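Local atomic coordinates of BF1531-like N-terminal domain-containing protein (Bacteroides fragilis, PDB entry 3SLR), a protein that is of uncertain function, but joins an FkbH-type N-terminal domain to a magnesium-binding, HAD-like phosphatase domain and may hydrolyse ester bonds. Residues L229-I233 / F333-N337; K223-L229 / I273-S279; I254-F258 / E358-D362. All coordinates share one frame; numbering follows the deposited sequence.

Contact 1: residues L229-I233 / F333-N337. With MG (magnesium ion), chain B.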
# COMPACT_ATOMS: atom_id res chain seq x y z
N LEU A 229 18.46 -7.61 14.63
CA LEU A 229 19.36 -8.46 13.83
C LEU A 229 19.01 -9.94 13.95
O LEU A 229 18.51 -10.55 13.00
CB LEU A 229 20.82 -8.21 14.22
CG LEU A 229 21.39 -6.81 13.94
CD1 LEU A 229 22.83 -6.68 14.47
CD2 LEU A 229 21.32 -6.46 12.45
N ASP A 230 19.25 -10.53 15.12
CA ASP A 230 19.09 -11.99 15.26
C ASP A 230 17.66 -12.46 14.95
O ASP A 230 16.70 -12.03 15.59
CB ASP A 230 19.51 -12.46 16.65
CG ASP A 230 21.02 -12.35 16.88
OD1 ASP A 230 21.83 -12.59 15.95
OD2 ASP A 230 21.40 -12.05 18.03
N ASN A 231 17.55 -13.36 13.98
CA ASN A 231 16.26 -13.92 13.59
C ASN A 231 15.31 -12.89 12.98
O ASN A 231 14.13 -13.16 12.81
CB ASN A 231 15.61 -14.69 14.74
CG ASN A 231 16.38 -15.96 15.08
OD1 ASN A 231 16.79 -16.71 14.18
ND2 ASN A 231 16.59 -16.20 16.36
N THR A 232 15.85 -11.73 12.63
CA THR A 232 15.09 -10.73 11.89
C THR A 232 15.67 -10.56 10.50
O THR A 232 14.97 -10.80 9.51
CB THR A 232 15.01 -9.38 12.67
OG1 THR A 232 14.31 -9.60 13.90
CG2 THR A 232 14.24 -8.34 11.88
N ILE A 233 16.96 -10.21 10.39
CA ILE A 233 17.61 -10.15 9.08
C ILE A 233 18.52 -11.34 8.74
O ILE A 233 19.01 -11.46 7.63
CB ILE A 233 18.34 -8.81 8.82
CG1 ILE A 233 19.61 -8.70 9.68
CG2 ILE A 233 17.39 -7.64 9.05
CD1 ILE A 233 20.58 -7.64 9.19
N PHE A 333 9.56 -0.23 13.08
CA PHE A 333 10.48 -1.10 13.81
C PHE A 333 10.12 -2.57 13.62
O PHE A 333 8.99 -2.97 13.92
CB PHE A 333 10.46 -0.72 15.30
CG PHE A 333 11.21 -1.67 16.20
CD1 PHE A 333 12.57 -1.91 16.02
CD2 PHE A 333 10.57 -2.29 17.26
CE1 PHE A 333 13.26 -2.76 16.86
CE2 PHE A 333 11.26 -3.15 18.11
CZ PHE A 333 12.60 -3.39 17.91
N LEU A 334 11.07 -3.35 13.12
CA LEU A 334 10.89 -4.79 12.89
C LEU A 334 11.74 -5.63 13.84
O LEU A 334 12.97 -5.52 13.86
CB LEU A 334 11.24 -5.15 11.45
CG LEU A 334 10.38 -4.47 10.37
CD1 LEU A 334 10.89 -4.89 8.99
CD2 LEU A 334 8.93 -4.84 10.54
N ASP A 335 11.08 -6.50 14.61
CA ASP A 335 11.74 -7.34 15.60
C ASP A 335 10.95 -8.65 15.73
O ASP A 335 9.73 -8.64 15.85
CB ASP A 335 11.82 -6.60 16.94
CG ASP A 335 12.81 -7.23 17.91
OD1 ASP A 335 12.80 -8.48 18.04
OD2 ASP A 335 13.58 -6.48 18.56
N ASP A 336 11.64 -9.78 15.69
CA ASP A 336 11.00 -11.10 15.73
C ASP A 336 10.51 -11.45 17.14
O ASP A 336 9.74 -12.38 17.31
CB ASP A 336 12.00 -12.18 15.28
CG ASP A 336 13.11 -12.36 16.29
OD1 ASP A 336 13.89 -11.41 16.43
OD2 ASP A 336 13.18 -13.41 16.97
N ASN A 337 10.98 -10.72 18.14
CA ASN A 337 10.63 -11.00 19.54
C ASN A 337 9.39 -10.21 19.98
O ASN A 337 9.43 -8.98 20.02
CB ASN A 337 11.82 -10.63 20.43
CG ASN A 337 11.65 -11.11 21.86
OD1 ASN A 337 10.57 -11.02 22.44
ND2 ASN A 337 12.73 -11.62 22.44
MG MG B . 15.70 -11.03 17.41
O HOH W 1 14.74 -9.70 19.13
O HOH W 2 15.18 -13.13 18.58
O HOH W 3 17.25 -10.98 18.96

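Contact 2: residues K223-L229 / I273-S279. With MG (magnesium ion), chain C; MG (magnesium ion), chain B.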
# COMPACT_ATOMS: atom_id res chain seq x y z
N LYS A 223 9.77 7.25 6.91
CA LYS A 223 11.06 7.72 6.42
C LYS A 223 12.21 6.83 6.88
O LYS A 223 13.33 6.98 6.40
CB LYS A 223 11.31 9.15 6.92
CG LYS A 223 10.41 10.19 6.28
CD LYS A 223 10.68 11.56 6.88
CE LYS A 223 9.48 12.04 7.65
NZ LYS A 223 8.23 11.96 6.85
N CYS A 224 11.92 5.92 7.80
CA CYS A 224 12.97 5.15 8.46
C CYS A 224 12.50 3.77 8.88
O CYS A 224 11.40 3.61 9.40
CB CYS A 224 13.48 5.93 9.68
SG CYS A 224 14.60 5.03 10.78
N LEU A 225 13.35 2.77 8.63
CA LEU A 225 13.12 1.40 9.05
C LEU A 225 14.21 0.99 10.06
O LEU A 225 15.39 1.09 9.76
CB LEU A 225 13.14 0.45 7.84
CG LEU A 225 13.02 -1.04 8.14
CD1 LEU A 225 11.68 -1.35 8.79
CD2 LEU A 225 13.21 -1.91 6.89
N ILE A 226 13.79 0.55 11.25
CA ILE A 226 14.71 0.11 12.30
C ILE A 226 14.63 -1.40 12.41
O ILE A 226 13.54 -1.96 12.56
CB ILE A 226 14.34 0.72 13.67
CG1 ILE A 226 14.32 2.23 13.57
CG2 ILE A 226 15.32 0.24 14.76
CD1 ILE A 226 13.63 2.90 14.76
N LEU A 227 15.78 -2.06 12.34
CA LEU A 227 15.84 -3.51 12.28
C LEU A 227 16.50 -4.14 13.50
O LEU A 227 17.58 -3.73 13.90
CB LEU A 227 16.63 -3.95 11.04
CG LEU A 227 16.05 -3.50 9.70
CD1 LEU A 227 17.10 -3.62 8.60
CD2 LEU A 227 14.79 -4.30 9.36
N ASP A 228 15.86 -5.15 14.06
CA ASP A 228 16.57 -6.07 14.93
C ASP A 228 17.48 -6.93 14.04
O ASP A 228 17.32 -6.96 12.83
CB ASP A 228 15.55 -6.92 15.69
CG ASP A 228 16.20 -8.04 16.48
OD1 ASP A 228 16.96 -7.73 17.42
OD2 ASP A 228 15.93 -9.21 16.15
N LEU A 229 18.46 -7.61 14.63
CA LEU A 229 19.36 -8.46 13.83
C LEU A 229 19.01 -9.94 13.95
O LEU A 229 18.51 -10.55 13.00
CB LEU A 229 20.82 -8.21 14.22
CG LEU A 229 21.39 -6.81 13.94
CD1 LEU A 229 22.83 -6.68 14.47
CD2 LEU A 229 21.32 -6.46 12.45
N ILE A 273 14.98 5.53 2.03
CA ILE A 273 14.56 5.18 3.38
C ILE A 273 15.80 5.02 4.26
O ILE A 273 16.75 4.33 3.89
CB ILE A 273 13.70 3.91 3.41
CG1 ILE A 273 12.42 4.11 2.58
CG2 ILE A 273 13.38 3.50 4.86
CD1 ILE A 273 11.55 5.33 3.02
N ILE A 274 15.81 5.68 5.42
CA ILE A 274 16.94 5.56 6.33
C ILE A 274 16.86 4.24 7.06
O ILE A 274 15.82 3.92 7.64
CB ILE A 274 16.93 6.70 7.37
CG1 ILE A 274 16.90 8.05 6.66
CG2 ILE A 274 18.14 6.60 8.29
CD1 ILE A 274 16.67 9.23 7.61
N ILE A 275 17.93 3.45 7.02
CA ILE A 275 17.96 2.19 7.76
C ILE A 275 18.77 2.31 9.05
O ILE A 275 19.89 2.83 9.04
CB ILE A 275 18.56 1.04 6.93
CG1 ILE A 275 18.00 1.06 5.50
CG2 ILE A 275 18.27 -0.30 7.61
CD1 ILE A 275 16.50 0.84 5.40
N ALA A 276 18.21 1.81 10.14
CA ALA A 276 18.92 1.81 11.41
C ALA A 276 18.87 0.41 12.01
O ALA A 276 17.95 -0.36 11.72
CB ALA A 276 18.28 2.82 12.37
N VAL A 277 19.84 0.08 12.86
CA VAL A 277 19.83 -1.18 13.58
C VAL A 277 19.61 -0.92 15.07
O VAL A 277 20.14 0.05 15.62
CB VAL A 277 21.14 -2.00 13.34
CG1 VAL A 277 21.29 -3.11 14.37
CG2 VAL A 277 21.16 -2.57 11.92
N CYS A 278 18.80 -1.77 15.70
CA CYS A 278 18.58 -1.70 17.14
C CYS A 278 18.54 -3.12 17.69
O CYS A 278 17.56 -3.84 17.52
CB CYS A 278 17.27 -0.96 17.47
SG CYS A 278 17.05 -0.67 19.27
N SER A 279 19.64 -3.52 18.33
CA SER A 279 19.86 -4.92 18.65
C SER A 279 20.43 -5.11 20.06
O SER A 279 21.23 -4.30 20.53
CB SER A 279 20.81 -5.53 17.61
OG SER A 279 21.20 -6.86 17.92
MG MG C . 18.52 -9.17 18.59
MG MG B . 15.70 -11.03 17.41
O HOH W 2 15.18 -13.13 18.58
O HOH W 3 17.25 -10.98 18.96
O HOH W 1 14.74 -9.70 19.13
O HOH W 4 19.82 -10.53 19.88
O HOH W 5 17.68 -7.82 20.10

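Contact 3: residues I254-F258 / E358-D362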
# COMPACT_ATOMS: atom_id res chain seq x y z
N ILE A 254 15.83 -21.88 5.31
CA ILE A 254 15.38 -20.55 5.73
C ILE A 254 16.34 -19.38 5.43
O ILE A 254 15.90 -18.24 5.31
CB ILE A 254 14.99 -20.55 7.22
CG1 ILE A 254 14.00 -19.43 7.51
CG2 ILE A 254 16.22 -20.46 8.11
CD1 ILE A 254 12.67 -19.58 6.77
N GLY A 255 17.63 -19.67 5.28
CA GLY A 255 18.60 -18.65 4.94
C GLY A 255 18.24 -17.89 3.68
O GLY A 255 18.51 -16.69 3.54
N LYS A 256 17.63 -18.60 2.74
CA LYS A 256 17.19 -17.97 1.50
C LYS A 256 16.10 -16.92 1.75
O LYS A 256 16.05 -15.88 1.08
CB LYS A 256 16.71 -19.02 0.49
CG LYS A 256 16.19 -18.41 -0.79
CD LYS A 256 15.81 -19.45 -1.82
CE LYS A 256 14.66 -20.32 -1.35
NZ LYS A 256 14.45 -21.46 -2.28
N ALA A 257 15.21 -17.18 2.70
CA ALA A 257 14.18 -16.20 3.05
C ALA A 257 14.79 -14.92 3.62
O ALA A 257 14.29 -13.82 3.35
CB ALA A 257 13.16 -16.79 4.04
N PHE A 258 15.85 -15.07 4.41
CA PHE A 258 16.51 -13.90 4.99
C PHE A 258 17.21 -13.11 3.89
O PHE A 258 17.23 -11.88 3.93
CB PHE A 258 17.46 -14.30 6.13
CG PHE A 258 16.75 -14.71 7.39
CD1 PHE A 258 16.14 -13.76 8.21
CD2 PHE A 258 16.70 -16.04 7.78
CE1 PHE A 258 15.48 -14.14 9.37
CE2 PHE A 258 16.04 -16.42 8.93
CZ PHE A 258 15.44 -15.47 9.73
N GLU A 358 5.55 -15.71 13.04
CA GLU A 358 6.66 -16.44 13.64
C GLU A 358 7.64 -17.02 12.62
O GLU A 358 8.85 -17.07 12.86
CB GLU A 358 6.13 -17.52 14.58
CG GLU A 358 6.83 -17.52 15.93
CD GLU A 358 5.91 -17.90 17.08
OE1 GLU A 358 4.67 -17.81 16.91
OE2 GLU A 358 6.43 -18.30 18.14
N ASP A 359 7.14 -17.43 11.46
CA ASP A 359 7.99 -18.03 10.44
C ASP A 359 8.61 -16.96 9.54
O ASP A 359 7.89 -16.22 8.87
CB ASP A 359 7.16 -19.01 9.61
CG ASP A 359 8.01 -19.90 8.73
OD1 ASP A 359 9.13 -19.49 8.33
OD2 ASP A 359 7.54 -21.01 8.41
N PRO A 360 9.95 -16.87 9.51
CA PRO A 360 10.61 -15.87 8.68
C PRO A 360 10.27 -15.98 7.19
O PRO A 360 10.36 -15.00 6.46
CB PRO A 360 12.10 -16.16 8.91
CG PRO A 360 12.14 -16.77 10.27
CD PRO A 360 10.91 -17.63 10.33
N GLY A 361 9.88 -17.18 6.76
CA GLY A 361 9.48 -17.39 5.38
C GLY A 361 8.21 -16.64 5.03
O GLY A 361 7.85 -16.51 3.86
N ASP A 362 7.53 -16.13 6.05
CA ASP A 362 6.27 -15.43 5.88
C ASP A 362 6.38 -13.93 6.14
O ASP A 362 5.40 -13.21 6.00
CB ASP A 362 5.20 -16.01 6.82
CG ASP A 362 4.77 -17.41 6.43
OD1 ASP A 362 4.94 -17.78 5.25
OD2 ASP A 362 4.26 -18.14 7.31

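Contact 1: residues L229-I233 / F333-N337
The carboxylate of Asp336 faces the 229-233 loop. The CB of Asn231 and the backbone carbonyl of Asp230 lie over one face of it, with Asn231 CB 3.5 Å from Asp336 OD2 and Asp230 O 3.0 Å from Asp336 OD1. The opposite face turns to the backbone N of Asn337. Close to the carboxylate plane sit a magnesium ion, 2.1 Å from Asp336 OD1, and a water that donates to Asp336 OD2 at 2.6 Å. The two nearby oxygens Asp230 O and Asp336 OD1 are not bonded to each other; both bind this ion, Asp230 O at 2.3 Å. Chi1 of Asp336 is 69°, with CG between the backbone N and the carbonyl carbon, which swings the carboxylate over to the metal. Three waters and Asp228 OD2 complete a set of six ligands.

The sequence Asp228-x-Asp230-x-Thr232 fits the DxDx(T/V) motif of HAD-type phosphatases, where the second aspartate gives its main-chain carbonyl to the magnesium. Here the Asp230 carboxylate does not bind this ion; its OD1 accepts from Trp234 NE1 and Val238 N.

Thr232 OG1 accepts from Asp336 N at 3.2 Å; the bond is bent, with an angle of 138° at the hydrogen. The same hydroxyl is also hydrogen-bonded to Asp228 OD2, so it ties a metal ligand to the loop carrying another. The methyl CG2 of Thr232 rests 3.7 Å from Leu334 O. Asp335 acts in the second shell: its OD1 accepts from a metal-bound water at 2.5 Å and from Asn337 N on the anti side, an Asx turn, while its OD2 forms a salt bridge with Lys313.

Contact 2: residues K223-L229 / I273-S279
Leu225 and Leu227 of one strand and Ile274, Ala276 and Cys278 of its neighbour share a parallel ladder. Ile274 N, Ala276 N and Cys278 N donate to Lys223 O, Leu225 O and Leu227 O, and the returning bonds run from Leu225 N to Ile274 O and from Leu227 N to Ala276 O, the latter 2.8 Å long. At the far end Cys278 N meets Leu227 O at 2.9 Å, from 37° above the carbonyl plane. The short strand axes cross at -26°. CA-H groups add to the ladder, as where Ile226 CA lies 3.3 Å from Ala276 O.

Apolar contacts cover both faces. On one, Leu227 CD1 rests 3.7 Å from Ile275 CG2, the two side chains crossing at a slant. Beyond the last bridge, the branch point CG of Leu229 lies 3.7 Å from Val277 CG1, their side chains nearly perpendicular. On the other face Ile226 CG2 packs tightly on Cys278 CB at 3.5 Å.

Metal binding gathers at the C-terminal strand end, where the active site of Rossmann-like HAD folds lies. The carboxylate of Asp228 bridges two magnesium ions; OD1 binds the second at 2.4 Å, while OD2, on the first, is also hydrogen-bonded to Thr232 OG1.

Strand 331-334 pairs with the other edge of 224-227, placing the latter in the interior of the sheet. Helix 255-270, the crossover of this beta-alpha-beta unit, covers Leu225, Leu227, Ile273 and Ile275, while helix 313-324 packs on Cys224, Ile226, Ile274 and Cys278.

Contact 3: residues I254-F258 / E358-D362
Pro360 packs its ring against Ile254 and Phe258, which meet it at different angles, while Ala257 touches the backbone of Pro360 and Gly361. The Phe258 ring approaches obliquely: its leading atom CZ lies 3.5 Å from Pro360 CB and 3.6 Å from Pro360 CG, so one end of the aromatic ring presses on two methylenes of the proline. Ile254 instead crosses the proline at about a right angle, with Ile254 CG1 4.0 Å from Pro360 CB. Its chi1 of -156° carries CG1 away from the backbone N and out over the loop, and the terminal CD1 then reaches past the proline to lie 3.7 Å from Gly361 N. The Ile254 and Asp359 side chains pass each other in opposite directions, Ile254 CD1 3.9 Å from Asp359 OD1. The Ala257 methyl points toward the loop, with Ala257 CB 4.0 Å from Gly361 CA.

The loop fixes its own shape. Asp359 OD1 accepts from Gly361 N at 2.9 Å in an Asx turn, the donor lying 41° above the carboxylate plane, and Asp362 N bonds back to Asp359 O. The contact itself is apolar packing, largely at the protein surface, where Ile254 also touches Gln247.

It joins the first turn of helix 255-270 to the connection between helix 338-347 and helix 363-368, while the buried Phe258 ring reaches inward to pack on the backbone of Thr232 and Ile233 in the loop that follows strand 224-227.

How the contacts relate
From the N terminus, the chain leaves the domain with the five-stranded sheet and enters the four-stranded one at 223-229. Contact 2 closes the first loop, bringing 273-279 back beside that strand. Before it closes, two further loops have opened: contact 1 from 229-233, closed at 333-337, and contact 3 from 254-258, closed at 358-362. Each pair of loops crosses; none nests. Contacts 1 and 2 share Leu229, and the backbone of Leu334 is hydrogen-bonded to Ile226 and Asp228, so three neighbouring strands and a magnesium site are joined. Contact 3 touches contact 1 through Phe258 but only nears contact 2, adding the start of helix 255-270 and the segment before helix 363-368.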